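Local coordinates for protein putative laminarinase (PDB 2W39) that probably hydrolyses beta-1,3-glucans such as laminarin, working as an extracellular glycoside hydrolase of family 16 with a beta-sandwich fold, at residues 88-93 and 288-293; 99-104 and 248-253; 171-176 and 200-205. One frame throughout, in Å; residues are numbered along the deposited sequence.

Contact 1 (88-93 and 288-293); sequences DVRHMP and YWDIAS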
loop_
_atom_site.group_PDB
_atom_site.type_symbol
_atom_site.label_atom_id
_atom_site.label_comp_id
_atom_site.label_asym_id
_atom_site.label_seq_id
_atom_site.Cartn_x
_atom_site.Cartn_y
_atom_site.Cartn_z
ATOM N N ASP A 88 0.908 0.622 11.313
ATOM C CA ASP A 88 1.465 1.766 12.053
ATOM C C ASP A 88 2.743 2.143 11.314
ATOM O O ASP A 88 3.745 1.427 11.407
ATOM C CB ASP A 88 1.716 1.387 13.519
ATOM C CG ASP A 88 2.258 2.525 14.350
ATOM O OD1 ASP A 88 2.565 3.594 13.806
ATOM O OD2 ASP A 88 2.389 2.326 15.572
ATOM N N VAL A 89 2.680 3.226 10.540
ATOM C CA VAL A 89 3.712 3.541 9.552
ATOM C C VAL A 89 4.371 4.874 9.902
ATOM O O VAL A 89 3.717 5.913 9.916
ATOM C CB VAL A 89 3.107 3.633 8.144
ATOM C CG1 VAL A 89 4.200 3.952 7.131
ATOM C CG2 VAL A 89 2.376 2.325 7.764
ATOM N N ARG A 90 5.666 4.830 10.192
ATOM C CA ARG A 90 6.437 6.031 10.527
ATOM C C ARG A 90 6.829 6.818 9.271
ATOM O O ARG A 90 6.943 8.041 9.322
ATOM C CB ARG A 90 7.700 5.671 11.320
ATOM C CG ARG A 90 7.403 4.922 12.612
ATOM C CD ARG A 90 8.675 4.827 13.464
ATOM N NE ARG A 90 8.513 3.997 14.660
ATOM C CZ ARG A 90 8.925 2.741 14.780
ATOM N NH1 ARG A 90 9.495 2.100 13.770
ATOM N NH2 ARG A 90 8.747 2.108 15.933
ATOM N N HIS A 91 7.092 6.114 8.166
ATOM C CA HIS A 91 7.648 6.715 6.958
ATOM C C HIS A 91 7.248 5.834 5.782
ATOM O O HIS A 91 7.234 4.606 5.903
ATOM C CB HIS A 91 9.177 6.767 7.073
ATOM C CG HIS A 91 9.862 7.666 6.086
ATOM N ND1 HIS A 91 10.240 7.250 4.824
ATOM C CD2 HIS A 91 10.290 8.947 6.204
ATOM C CE1 HIS A 91 10.874 8.240 4.213
ATOM N NE2 HIS A 91 10.911 9.281 5.026
ATOM N N MET A 92 6.924 6.455 4.653
ATOM C CA MET A 92 6.720 5.717 3.406
ATOM C C MET A 92 7.695 6.238 2.356
ATOM O O MET A 92 8.230 7.346 2.476
ATOM C CB MET A 92 5.283 5.847 2.889
ATOM C CG MET A 92 4.934 7.215 2.308
ATOM S SD MET A 92 3.350 7.264 1.426
ATOM C CE MET A 92 2.185 7.038 2.798
ATOM N N PRO A 93 7.962 5.440 1.317
ATOM C CA PRO A 93 8.927 5.935 0.341
ATOM C C PRO A 93 8.518 7.241 -0.300
ATOM O O PRO A 93 7.346 7.460 -0.642
ATOM C CB PRO A 93 8.974 4.815 -0.703
ATOM C CG PRO A 93 8.627 3.553 0.090
ATOM C CD PRO A 93 7.569 4.039 1.073
ATOM N N TYR A 288 12.105 4.805 1.502
ATOM C CA TYR A 288 11.986 3.701 2.449
ATOM C C TYR A 288 10.661 3.722 3.186
ATOM O O TYR A 288 10.100 4.789 3.476
ATOM C CB TYR A 288 13.146 3.681 3.474
ATOM C CG TYR A 288 13.217 4.842 4.443
ATOM C CD1 TYR A 288 12.640 4.764 5.713
ATOM C CD2 TYR A 288 13.902 6.010 4.101
ATOM C CE1 TYR A 288 12.732 5.836 6.615
ATOM C CE2 TYR A 288 13.982 7.074 4.982
ATOM C CZ TYR A 288 13.392 6.981 6.227
ATOM O OH TYR A 288 13.472 8.034 7.108
ATOM N N TRP A 289 10.167 2.524 3.476
ATOM C CA TRP A 289 9.150 2.321 4.493
ATOM C C TRP A 289 9.845 2.174 5.834
ATOM O O TRP A 289 10.858 1.481 5.933
ATOM C CB TRP A 289 8.417 1.007 4.228
ATOM C CG TRP A 289 7.511 0.953 3.031
ATOM C CD1 TRP A 289 7.795 0.415 1.803
ATOM C CD2 TRP A 289 6.153 1.389 2.978
ATOM N NE1 TRP A 289 6.692 0.522 0.972
ATOM C CE2 TRP A 289 5.667 1.096 1.683
ATOM C CE3 TRP A 289 5.294 1.998 3.907
ATOM C CZ2 TRP A 289 4.354 1.381 1.295
ATOM C CZ3 TRP A 289 3.989 2.300 3.507
ATOM C CH2 TRP A 289 3.536 1.992 2.218
ATOM N N ASP A 290 9.275 2.782 6.879
ATOM C CA ASP A 290 9.649 2.500 8.273
ATOM C C ASP A 290 8.332 2.165 8.948
ATOM O O ASP A 290 7.456 3.041 9.081
ATOM C CB ASP A 290 10.348 3.717 8.908
ATOM C CG ASP A 290 10.671 3.523 10.384
ATOM O OD1 ASP A 290 10.085 2.654 11.042
ATOM O OD2 ASP A 290 11.517 4.295 10.902
ATOM N N ILE A 291 8.170 0.894 9.298
ATOM C CA ILE A 291 6.914 0.374 9.823
ATOM C C ILE A 291 7.133 -0.061 11.270
ATOM O O ILE A 291 8.069 -0.823 11.570
ATOM C CB ILE A 291 6.419 -0.778 8.934
ATOM C CG1 ILE A 291 5.997 -0.197 7.571
ATOM C CG2 ILE A 291 5.260 -1.526 9.598
ATOM C CD1 ILE A 291 5.879 -1.216 6.446
ATOM N N ALA A 292 6.300 0.466 12.163
ATOM C CA ALA A 292 6.358 0.130 13.584
ATOM C C ALA A 292 5.669 -1.203 13.879
ATOM O O ALA A 292 6.141 -1.974 14.734
ATOM C CB ALA A 292 5.726 1.258 14.423
ATOM N N SER A 293 4.551 -1.471 13.199
ATOM C CA SER A 293 3.836 -2.730 13.381
ATOM C C SER A 293 2.817 -2.892 12.275
ATOM O O SER A 293 2.322 -1.900 11.697
ATOM C CB SER A 293 3.115 -2.784 14.737
ATOM O OG SER A 293 2.171 -1.740 14.855
HETATM O O HOH W 1 2.961 -0.051 16.698
#
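His91 and Tyr288 lay their rings flat on one another in an offset stack, with centroids 3.7 Å apart and planes 3° from parallel. ND1 lies over the centre of the phenol ring, and its N-H runs almost in the imidazole plane to the backbone, His91 ND1 being 2.8 Å from Tyr288 O. Tyr288 CG stands between its backbone N and carbonyl carbon (chi1 66°), and with chi2 at 94° the ring comes to lie over His91, although CB points away. Beside it Arg90 NH1 forms a salt bridge with Asp290 OD1 (2.8 Å) on the syn lone pair and in the guanidinium plane, while Ala292 CB covers one guanidinium face. Trp289 carries the apolar side: Pro93 CD is 3.4 Å from the centroid of its five-membered ring, Met92 CB sits over the rim of the same face, and Val89 CG1 meets an edge.

Two classic beta bulges set this register. Arg90 N and His91 N both donate to Asp290 O, and Ala292 and Ser293 both face Asp88. One water joins Asp88 OD2 to Ser293 OG. Further out, Asp88 OD1 forms a salt bridge with Arg203, Arg90 NH2 is hydrogen-bonded to Asp50 O, and Trp289 NE1 to Asn250 O of the sandwich's facing sheet. Because ND1 donates to a carbonyl it carries a proton, and the bond is likely to set which way round the imidazole sits.

Contact 2 (99-104 and 248-253); sequences WPAAWE and IINLTF. With LGC (D-glucono-1,5-lactone), chain D; BGC (beta-D-glucopyranose), chain B.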
loop_
_atom_site.group_PDB
_atom_site.type_symbol
_atom_site.label_atom_id
_atom_site.label_comp_id
_atom_site.label_asym_id
_atom_site.label_seq_id
_atom_site.Cartn_x
_atom_site.Cartn_y
_atom_site.Cartn_z
ATOM N N TRP A 99 6.833 4.462 -6.463
ATOM C CA TRP A 99 5.480 3.927 -6.494
ATOM C C TRP A 99 5.369 2.881 -5.382
ATOM O O TRP A 99 5.510 1.675 -5.611
ATOM C CB TRP A 99 5.175 3.365 -7.871
ATOM C CG TRP A 99 3.783 2.825 -8.064
ATOM C CD1 TRP A 99 2.725 2.827 -7.178
ATOM C CD2 TRP A 99 3.311 2.173 -9.243
ATOM N NE1 TRP A 99 1.635 2.199 -7.737
ATOM C CE2 TRP A 99 1.965 1.793 -9.008
ATOM C CE3 TRP A 99 3.898 1.856 -10.473
ATOM C CZ2 TRP A 99 1.198 1.107 -9.964
ATOM C CZ3 TRP A 99 3.130 1.180 -11.420
ATOM C CH2 TRP A 99 1.804 0.815 -11.162
ATOM N N PRO A 100 5.171 3.362 -4.146
ATOM C CA PRO A 100 5.008 2.462 -3.013
ATOM C C PRO A 100 3.557 2.000 -2.880
ATOM O O PRO A 100 2.643 2.707 -3.316
ATOM C CB PRO A 100 5.371 3.345 -1.824
ATOM C CG PRO A 100 4.893 4.732 -2.234
ATOM C CD PRO A 100 5.097 4.781 -3.733
ATOM N N ALA A 101 3.352 0.845 -2.256
ATOM C CA ALA A 101 2.009 0.386 -1.957
ATOM C C ALA A 101 1.971 -0.546 -0.759
ATOM O O ALA A 101 2.903 -1.328 -0.529
ATOM C CB ALA A 101 1.391 -0.302 -3.184
ATOM N N ALA A 102 0.864 -0.459 -0.019
ATOM C CA ALA A 102 0.486 -1.470 0.983
ATOM C C ALA A 102 -0.930 -1.882 0.584
ATOM O O ALA A 102 -1.822 -1.036 0.433
ATOM C CB ALA A 102 0.522 -0.905 2.398
ATOM N N TRP A 103 -1.134 -3.180 0.378
ATOM C CA TRP A 103 -2.329 -3.642 -0.310
ATOM C C TRP A 103 -2.574 -5.102 -0.013
ATOM O O TRP A 103 -1.770 -5.758 0.637
ATOM C CB TRP A 103 -2.204 -3.338 -1.812
ATOM C CG TRP A 103 -1.022 -3.898 -2.523
ATOM C CD1 TRP A 103 0.307 -3.590 -2.318
ATOM C CD2 TRP A 103 -1.061 -4.734 -3.679
ATOM N NE1 TRP A 103 1.093 -4.236 -3.247
ATOM C CE2 TRP A 103 0.276 -4.940 -4.098
ATOM C CE3 TRP A 103 -2.095 -5.330 -4.404
ATOM C CZ2 TRP A 103 0.594 -5.696 -5.218
ATOM C CZ3 TRP A 103 -1.772 -6.076 -5.527
ATOM C CH2 TRP A 103 -0.439 -6.261 -5.907
ATOM N N GLU A 104 -3.700 -5.594 -0.518
ATOM C CA GLU A 104 -4.024 -7.020 -0.423
ATOM C C GLU A 104 -4.527 -7.497 -1.763
ATOM O O GLU A 104 -5.242 -6.775 -2.471
ATOM C CB GLU A 104 -5.108 -7.312 0.627
ATOM C CG GLU A 104 -4.744 -6.847 2.007
ATOM C CD GLU A 104 -5.749 -7.277 3.063
ATOM O OE1 GLU A 104 -6.830 -7.788 2.705
ATOM O OE2 GLU A 104 -5.446 -7.096 4.274
ATOM N N ILE A 248 0.506 -7.361 0.981
ATOM C CA ILE A 248 1.727 -7.039 0.238
ATOM C C ILE A 248 2.155 -5.617 0.567
ATOM O O ILE A 248 1.324 -4.703 0.620
ATOM C CB ILE A 248 1.531 -7.232 -1.292
ATOM C CG1 ILE A 248 1.106 -8.681 -1.580
ATOM C CG2 ILE A 248 2.824 -6.868 -2.065
ATOM C CD1 ILE A 248 0.789 -8.954 -3.040
ATOM N N ILE A 249 3.453 -5.435 0.798
ATOM C CA ILE A 249 4.042 -4.111 0.978
ATOM C C ILE A 249 5.248 -4.031 0.054
ATOM O O ILE A 249 6.115 -4.906 0.095
ATOM C CB ILE A 249 4.460 -3.828 2.440
ATOM C CG1 ILE A 249 3.283 -4.073 3.389
ATOM C CG2 ILE A 249 4.997 -2.405 2.554
ATOM C CD1 ILE A 249 3.683 -4.089 4.873
ATOM N N ASN A 250 5.292 -3.016 -0.810
ATOM C CA ASN A 250 6.324 -2.975 -1.848
ATOM C C ASN A 250 6.726 -1.568 -2.209
ATOM O O ASN A 250 6.069 -0.596 -1.832
ATOM C CB ASN A 250 5.860 -3.717 -3.124
ATOM C CG ASN A 250 4.767 -2.973 -3.847
ATOM O OD1 ASN A 250 3.602 -3.037 -3.445
ATOM N ND2 ASN A 250 5.130 -2.224 -4.890
ATOM N N LEU A 251 7.800 -1.491 -2.984
ATOM C CA LEU A 251 8.205 -0.243 -3.608
ATOM C C LEU A 251 8.712 -0.567 -5.007
ATOM O O LEU A 251 9.720 -1.257 -5.164
ATOM C CB LEU A 251 9.304 0.421 -2.783
ATOM C CG LEU A 251 10.012 1.611 -3.451
ATOM C CD1 LEU A 251 9.043 2.750 -3.773
ATOM C CD2 LEU A 251 11.168 2.091 -2.574
ATOM N N THR A 252 7.992 -0.090 -6.021
ATOM C CA THR A 252 8.497 -0.131 -7.386
ATOM C C THR A 252 8.843 1.290 -7.851
ATOM O O THR A 252 8.654 2.262 -7.102
ATOM C CB THR A 252 7.539 -0.895 -8.359
ATOM O OG1 THR A 252 8.287 -1.179 -9.551
ATOM C CG2 THR A 252 6.272 -0.124 -8.692
ATOM N N PHE A 253 9.383 1.403 -9.065
ATOM C CA PHE A 253 9.761 2.701 -9.643
ATOM C C PHE A 253 9.285 2.748 -11.079
ATOM O O PHE A 253 9.383 1.748 -11.791
ATOM C CB PHE A 253 11.284 2.925 -9.623
ATOM C CG PHE A 253 11.938 2.520 -8.335
ATOM C CD1 PHE A 253 12.582 1.289 -8.226
ATOM C CD2 PHE A 253 11.895 3.359 -7.226
ATOM C CE1 PHE A 253 13.178 0.894 -7.015
ATOM C CE2 PHE A 253 12.486 2.974 -6.025
ATOM C CZ PHE A 253 13.128 1.743 -5.924
HETATM C C1 LGC D . -2.710 -1.718 -8.468
HETATM C C2 LGC D . -2.441 -2.763 -9.509
HETATM O O5 LGC D . -1.952 -1.622 -7.221
HETATM O O1 LGC D . -3.590 -0.894 -8.660
HETATM O O2 LGC D . -3.650 -3.475 -9.833
HETATM C C3 LGC D . -1.327 -3.713 -9.053
HETATM O O3 LGC D . -0.763 -4.389 -10.190
HETATM C C4 LGC D . -0.247 -2.934 -8.301
HETATM O O4 LGC D . 0.917 -3.729 -8.097
HETATM C C5 LGC D . -0.853 -2.509 -6.968
HETATM C C6 LGC D . 0.103 -1.804 -6.010
HETATM O O6 LGC D . 0.736 -0.662 -6.606
HETATM C C2 BGC B . -2.348 -2.324 -9.443
HETATM C C3 BGC B . -1.443 -3.497 -9.057
HETATM C C4 BGC B . -0.237 -2.949 -8.312
HETATM C C5 BGC B . -0.750 -2.410 -6.986
HETATM C C6 BGC B . 0.390 -1.924 -6.101
HETATM C C1 BGC B . -2.486 -1.218 -8.377
HETATM O O1 BGC B . -2.237 0.061 -8.987
HETATM O O2 BGC B . -3.653 -2.820 -9.785
HETATM O O3 BGC B . -1.044 -4.245 -10.220
HETATM O O4 BGC B . 0.741 -3.965 -8.093
HETATM O O5 BGC B . -1.665 -1.322 -7.194
HETATM O O6 BGC B . 0.776 -0.602 -6.496
#
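Trp103 lies alongside Ile248, both side chains leaving the same face of an antiparallel strand pair whose axes approach to 4.7 Å. From CB, chi1 of 57° puts CG between the backbone N and the carbonyl carbon, near Ile248 O. Trp103 CD1 comes 3.3 Å from Ile248 O. At the next atom, Trp103 NE1 donates to Asn250 OD1 over 2.8 Å; the acceptor is tilted 19° from the indole plane, and the amide is turned 74° against the ring. Ile248 CB covers one face in a CH-pi contact, 3.9 Å from the five-membered-ring centroid. The opposite face receives the sugar, a lactone and a glucose overlapping in one place: CE2 lies beneath C6 of both, CE3 and CZ3 face C5, and the tip atoms CZ2 and CH2 reach O4, with Trp103 CZ2 3.4 Å from glucose O4.

Ala101 CB, 3.4 Å from lactone C6, and Trp99 NE1, 3.2 Å from lactone O6, extend the wall of this pocket; NE1 is hydrogen-bonded to Glu120. The bound disaccharide fills the -1 and -2 sites, and this ring is probably the one at -1. Six backbone bonds, two each at the pairs Trp99-Thr252, Ala101-Asn250 and Trp103-Ile248, hold the floor.

Strand 115-120, bearing pocket residues Glu115, Asp117 and Glu120, pairs with the other edge of strand 98-105, strand 69-76 flanks strand 246-253, and on the side turned from the sugar strand 288-297 of the other sheet packs Trp289 and Ile291 on Ile249.

Contact 3 (171-176 and 200-205); sequences TANSYG and FFPRNA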
loop_
_atom_site.group_PDB
_atom_site.type_symbol
_atom_site.label_atom_id
_atom_site.label_comp_id
_atom_site.label_asym_id
_atom_site.label_seq_id
_atom_site.Cartn_x
_atom_site.Cartn_y
_atom_site.Cartn_z
ATOM N N THR A 171 -6.839 14.633 3.147
ATOM C CA THR A 171 -5.723 15.473 3.613
ATOM C C THR A 171 -4.414 15.156 2.911
ATOM O O THR A 171 -4.137 14.013 2.529
ATOM C CB THR A 171 -5.495 15.391 5.139
ATOM O OG1 THR A 171 -5.051 14.074 5.487
ATOM C CG2 THR A 171 -6.767 15.764 5.928
ATOM N N ALA A 172 -3.571 16.180 2.779
ATOM C CA ALA A 172 -2.254 16.019 2.173
ATOM C C ALA A 172 -1.373 15.047 2.957
ATOM O O ALA A 172 -0.604 14.282 2.358
ATOM C CB ALA A 172 -1.561 17.349 2.035
ATOM N N ASN A 173 -1.491 15.070 4.282
ATOM C CA ASN A 173 -0.609 14.282 5.131
ATOM C C ASN A 173 -0.956 12.796 5.146
ATOM O O ASN A 173 -0.341 12.025 5.864
ATOM C CB ASN A 173 -0.504 14.880 6.538
ATOM C CG ASN A 173 -1.809 14.796 7.326
ATOM O OD1 ASN A 173 -2.763 14.113 6.930
ATOM N ND2 ASN A 173 -1.853 15.495 8.457
ATOM N N SER A 174 -1.916 12.400 4.308
ATOM C CA SER A 174 -2.166 10.992 4.032
ATOM C C SER A 174 -1.086 10.331 3.197
ATOM O O SER A 174 -1.052 9.094 3.121
ATOM C CB SER A 174 -3.507 10.829 3.307
ATOM O OG SER A 174 -3.500 11.425 2.003
ATOM N N TYR A 175 -0.204 11.112 2.563
ATOM C CA TYR A 175 0.704 10.516 1.593
ATOM C C TYR A 175 1.973 11.341 1.417
ATOM O O TYR A 175 1.964 12.564 1.587
ATOM C CB TYR A 175 -0.020 10.403 0.217
ATOM C CG TYR A 175 0.760 9.586 -0.771
ATOM C CD1 TYR A 175 0.722 8.190 -0.708
ATOM C CD2 TYR A 175 1.611 10.184 -1.699
ATOM C CE1 TYR A 175 1.515 7.402 -1.544
ATOM C CE2 TYR A 175 2.404 9.407 -2.550
ATOM C CZ TYR A 175 2.354 8.023 -2.457
ATOM O OH TYR A 175 3.131 7.232 -3.256
ATOM N N GLY A 176 3.053 10.661 1.052
ATOM C CA GLY A 176 4.191 11.326 0.443
ATOM C C GLY A 176 5.025 12.126 1.418
ATOM O O GLY A 176 5.012 11.884 2.633
ATOM N N PHE A 200 -7.646 6.430 7.605
ATOM C CA PHE A 200 -6.345 7.009 7.843
ATOM C C PHE A 200 -6.402 7.964 9.025
ATOM O O PHE A 200 -7.263 8.834 9.054
ATOM C CB PHE A 200 -5.851 7.803 6.627
ATOM C CG PHE A 200 -4.597 8.563 6.927
ATOM C CD1 PHE A 200 -3.449 7.882 7.340
ATOM C CD2 PHE A 200 -4.577 9.955 6.895
ATOM C CE1 PHE A 200 -2.299 8.572 7.674
ATOM C CE2 PHE A 200 -3.392 10.642 7.249
ATOM C CZ PHE A 200 -2.289 9.929 7.622
ATOM N N PHE A 201 -5.461 7.827 9.961
ATOM C CA PHE A 201 -5.265 8.787 11.054
ATOM C C PHE A 201 -3.826 9.264 11.057
ATOM O O PHE A 201 -2.917 8.458 11.181
ATOM C CB PHE A 201 -5.606 8.171 12.411
ATOM C CG PHE A 201 -7.062 7.885 12.561
ATOM C CD1 PHE A 201 -7.570 6.632 12.260
ATOM C CD2 PHE A 201 -7.943 8.893 12.931
ATOM C CE1 PHE A 201 -8.938 6.382 12.345
ATOM C CE2 PHE A 201 -9.294 8.643 13.025
ATOM C CZ PHE A 201 -9.791 7.392 12.729
ATOM N N PRO A 202 -3.615 10.582 10.903
ATOM C CA PRO A 202 -2.294 11.202 11.051
ATOM C C PRO A 202 -1.623 10.874 12.384
ATOM O O PRO A 202 -2.307 10.682 13.402
ATOM C CB PRO A 202 -2.616 12.701 10.975
ATOM C CG PRO A 202 -3.833 12.756 10.079
ATOM C CD PRO A 202 -4.643 11.574 10.527
ATOM N N ARG A 203 -0.292 10.840 12.384
ATOM C CA ARG A 203 0.461 10.571 13.603
ATOM C C ARG A 203 0.061 11.467 14.772
ATOM O O ARG A 203 0.034 11.017 15.930
ATOM C CB ARG A 203 1.947 10.775 13.318
ATOM C CG ARG A 203 2.864 10.524 14.506
ATOM C CD ARG A 203 2.839 9.073 14.974
ATOM N NE ARG A 203 3.159 8.162 13.869
ATOM C CZ ARG A 203 3.043 6.841 13.901
ATOM N NH1 ARG A 203 2.612 6.199 14.980
ATOM N NH2 ARG A 203 3.375 6.140 12.824
ATOM N N ASN A 204 -0.222 12.733 14.457
ATOM C CA ASN A 204 -0.534 13.723 15.480
ATOM C C ASN A 204 -2.024 13.900 15.713
ATOM O O ASN A 204 -2.440 14.822 16.428
ATOM C CB ASN A 204 0.131 15.059 15.131
ATOM C CG ASN A 204 -0.469 15.702 13.893
ATOM O OD1 ASN A 204 -0.936 15.012 12.982
ATOM N ND2 ASN A 204 -0.486 17.037 13.861
ATOM N N ALA A 205 -2.842 12.997 15.168
ATOM C CA ALA A 205 -4.287 13.093 15.339
ATOM C C ALA A 205 -4.699 13.092 16.797
ATOM O O ALA A 205 -4.270 12.225 17.561
ATOM C CB ALA A 205 -4.987 11.931 14.636
HETATM O O HOH W 2 -3.003 16.118 11.572
#
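Phe200 turns a face of its ring to Ser174 and an edge to Asn173. CG stands anti to the backbone N (chi1 172°), which brings it nearer the loop than CB, and Ser174 CA stands over the ring in a CH-pi contact, 3.9 Å from the centroid. Asn173 OD1 arrives near the ring plane, 3.5 Å from Phe200 CE2, with amide and ring planes 70° apart. The same amide crosses Pro202 at about a right angle, Asn173 OD1 lying 3.6 Å from Pro202 CG.

The contact joins the 3-10 segment 172-174, in the loop ahead of helix 176-181, to the end of strand 195-202, where Pro202 to Ala205 form a type I turn that leads out of the strand, in the antiparallel sheet of the sandwich. No direct hydrogen bond crosses. Several polar groups bond within the loop: Thr171 OG1 donates to Asn173 OD1 over 2.7 Å, and Thr171 O accepts from both Ser174 OG and Ser174 N, while Ser174 OG also accepts from Asn128 N. An alanine at Asn173 would probably leave the Thr171 hydroxyl without this acceptor and open a gap beside Phe200 CE2 and Pro202 CG.

A water donates to Asn204 OD1 and is held only weakly by Asn173 ND2, 3.4 Å away. Tyr187 also meets the Phe200 ring and is hydrogen-bonded to Ser174 O, and Phe179 packs on Phe200.

In the fold
From the N terminus, residues 88-93 lead out of strand 83-89 and meet 288-293 after nearly two hundred residues, so contact 1 closes the longest loop. Inside it, strand 98-105 meets strand 246-253 in contact 2, and inside that loop contact 3 joins 171-176 to 200-205; the three nest and none cross. Contact 1 lies in the antiparallel sheet, contact 2 in the mixed sheet that carries the sugar, and their centres are 12 Å apart, with Pro93 packed on Leu251. Contact 3 fastens a loop to the sheet of contact 1; Tyr175 of that loop packs on Met92 SD and, through its OH, against Pro100 of contact 2.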